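Thiosulfate sulfurtransferase YnjE (Escherichia coli, PDB 2WLR) catalyses transfer of sulfur from thiosulfate to cyanide, giving thiocyanate and sulfite, as a periplasmic monomer of the rhodanese family. Local coordinates at residues M340-A343 against D344-T347. Numbering follows the deposited sequence.
Sequences MRSA and DDIT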
HETATM    1  N   MSE A 340      -1.784   1.668  -4.560  1.00  7.37           N
HETATM    2  CA  MSE A 340      -1.717   0.254  -4.222  1.00  7.81           C
HETATM    3  C   MSE A 340      -2.482  -0.565  -5.225  1.00  7.71           C
HETATM    4  O   MSE A 340      -3.679  -0.317  -5.494  1.00  6.99           O
HETATM    5  CB  MSE A 340      -2.281  -0.002  -2.808  1.00  8.29           C
HETATM    6  CG  MSE A 340      -2.063  -1.436  -2.331  1.00  8.73           C
HETATM    7 SE   MSE A 340      -3.202  -1.950  -0.885  1.00 12.56          SE
HETATM    8  CE  MSE A 340      -4.821  -2.097  -1.919  1.00 16.11           C
ATOM      9  N   ARG A 341      -1.835  -1.613  -5.765  1.00  8.01           N
ATOM     10  CA  ARG A 341      -2.508  -2.579  -6.643  1.00  9.68           C
ATOM     11  C   ARG A 341      -3.650  -3.280  -5.928  1.00  8.44           C
ATOM     12  O   ARG A 341      -3.673  -3.327  -4.695  1.00  8.86           O
ATOM     13  CB  ARG A 341      -1.531  -3.641  -7.132  1.00 11.11           C
ATOM     14  CG  ARG A 341      -0.560  -3.131  -8.150  1.00 14.60           C
ATOM     15  CD  ARG A 341       0.374  -4.261  -8.537  1.00 18.18           C
ATOM     16  NE  ARG A 341      -0.301  -5.252  -9.357  1.00 18.58           N
ATOM     17  CZ  ARG A 341       0.151  -6.474  -9.599  1.00 18.65           C
ATOM     18  NH1 ARG A 341       1.292  -6.899  -9.058  1.00 18.34           N
ATOM     19  NH2 ARG A 341      -0.540  -7.276 -10.398  1.00 20.50           N
ATOM     20  N   SER A 342      -4.588  -3.836  -6.690  1.00  8.11           N
ATOM     21  CA  SER A 342      -5.757  -4.464  -6.079  1.00  9.23           C
ATOM     22  C   SER A 342      -5.392  -5.550  -5.076  1.00  9.33           C
ATOM     23  O   SER A 342      -4.444  -6.329  -5.279  1.00  9.53           O
ATOM     24  CB  SER A 342      -6.712  -4.988  -7.133  1.00 10.07           C
ATOM     25  OG  SER A 342      -6.582  -6.346  -7.358  1.00 15.97           O
ATOM     26  N   ALA A 343      -6.205  -5.639  -4.033  1.00  9.72           N
ATOM     27  CA  ALA A 343      -5.997  -6.617  -2.988  1.00  9.33           C
ATOM     28  C   ALA A 343      -6.012  -8.018  -3.558  1.00  9.06           C
ATOM     29  O   ALA A 343      -5.225  -8.850  -3.132  1.00  9.25           O
ATOM     30  CB  ALA A 343      -7.069  -6.496  -1.955  1.00  9.87           C
ATOM     31  N   ASP A 344      -6.872  -8.267  -4.552  1.00  8.75           N
ATOM     32  CA  ASP A 344      -6.947  -9.605  -5.138  1.00  9.72           C
ATOM     33  C   ASP A 344      -5.603  -9.949  -5.771  1.00  9.41           C
ATOM     34  O   ASP A 344      -5.146 -11.076  -5.710  1.00 10.35           O
ATOM     35  CB  ASP A 344      -8.060  -9.664  -6.204  1.00 10.31           C
ATOM     36  CG  ASP A 344      -9.452  -9.814  -5.617  1.00 16.75           C
ATOM     37  OD1 ASP A 344      -9.617 -10.043  -4.401  1.00 20.54           O
ATOM     38  OD2 ASP A 344     -10.410  -9.705  -6.413  1.00 20.47           O
ATOM     39  N   ASP A 345      -4.987  -8.986  -6.443  1.00 10.33           N
ATOM     40  CA  ASP A 345      -3.740  -9.242  -7.129  1.00 10.06           C
ATOM     41  C   ASP A 345      -2.586  -9.465  -6.137  1.00  9.17           C
ATOM     42  O   ASP A 345      -1.796 -10.375  -6.302  1.00  9.98           O
ATOM     43  CB  ASP A 345      -3.434  -8.108  -8.088  1.00 10.97           C
ATOM     44  CG  ASP A 345      -4.493  -7.963  -9.180  1.00 14.35           C
ATOM     45  OD1 ASP A 345      -5.342  -8.877  -9.334  1.00 16.51           O
ATOM     46  OD2 ASP A 345      -4.474  -6.916  -9.865  1.00 18.01           O
ATOM     47  N   ILE A 346      -2.510  -8.655  -5.092  1.00  8.30           N
ATOM     48  CA  ILE A 346      -1.516  -8.858  -4.048  1.00  8.41           C
ATOM     49  C   ILE A 346      -1.724 -10.220  -3.387  1.00  8.00           C
ATOM     50  O   ILE A 346      -0.753 -10.967  -3.173  1.00  8.78           O
ATOM     51  CB  ILE A 346      -1.538  -7.690  -3.016  1.00  8.23           C
ATOM     52  CG1 ILE A 346      -1.122  -6.402  -3.723  1.00  8.49           C
ATOM     53  CG2 ILE A 346      -0.616  -7.966  -1.859  1.00 10.00           C
ATOM     54  CD1 ILE A 346      -1.286  -5.081  -2.952  1.00  9.66           C
ATOM     55  N   THR A 347      -2.972 -10.533  -3.053  1.00  8.83           N
ATOM     56  CA  THR A 347      -3.287 -11.825  -2.488  1.00  9.37           C
ATOM     57  C   THR A 347      -2.794 -12.973  -3.364  1.00  9.74           C
ATOM     58  O   THR A 347      -2.200 -13.909  -2.861  1.00  9.91           O
ATOM     59  CB  THR A 347      -4.774 -11.957  -2.189  1.00  9.34           C
ATOM     60  OG1 THR A 347      -5.166 -10.871  -1.336  1.00 10.65           O
ATOM     61  CG2 THR A 347      -5.085 -13.294  -1.528  1.00 11.78           C
TER
HETATM   62  O   HOH W   1      -2.660  -5.233 -11.212  1.00 18.51           O
HETATM   63  O   HOH W   2      -7.835  -7.704  -9.301  1.00 14.54           O
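S342 turns its hydroxyl onto the backbone of D345. S342 OG accepts a hydrogen bond from D345 N, 3.2 Å away, at an N-H...O angle of 156°. S342 is thus the N-cap of the helix that follows. The S342 carbonyl starts the helical pattern, with I346 N 3.0 Å from S342 O and almost in line with its C=O bond.

The D345 carboxylate carbon sits against the serine hydroxyl, with D345 CG 3.2 Å from S342 OG. CG runs beside its own backbone N (chi1 -62°), which brings the carboxylate back toward the serine. Water 2 bridges the two groups as well: it donates to D345 OD1 and is hydrogen-bonded to S342 OG. With an alanine here in place of S342, D345 N is likely to lose its capping acceptor, and water 2 one of its partners.

R341 crosses D345 at about a right angle. D345 CB sits over one face of the guanidinium, 3.8 Å from R341 NH2. The guanidinium and carboxylate planes are 48° apart. The salt bridge from R341 NH2 to D345 OD2 is long, and the placing of OD2 is doubtful. Water 1, at the guanidinium edge, accepts from R341 NE at 3.0 Å and donates to D345 OD2, with the same reserve. R341 NH1 is held by the carbonyl of D332.

On the buried side, M340 and I346 also cross at about a right angle, with M340 CG 3.8 Å from I346 CD1. I346 and T347 both touch M381.

A343 O takes two bonds from T347. T347 N comes in tilted somewhat from the carbonyl plane, while T347 OG1, 2.7 Å from A343 O, donates from above it.

The whole is a serine N-cap with a hydrophobic contact across the helix start. It opens helix 343-351 of the third rhodanese domain, away from the active-site cysteine.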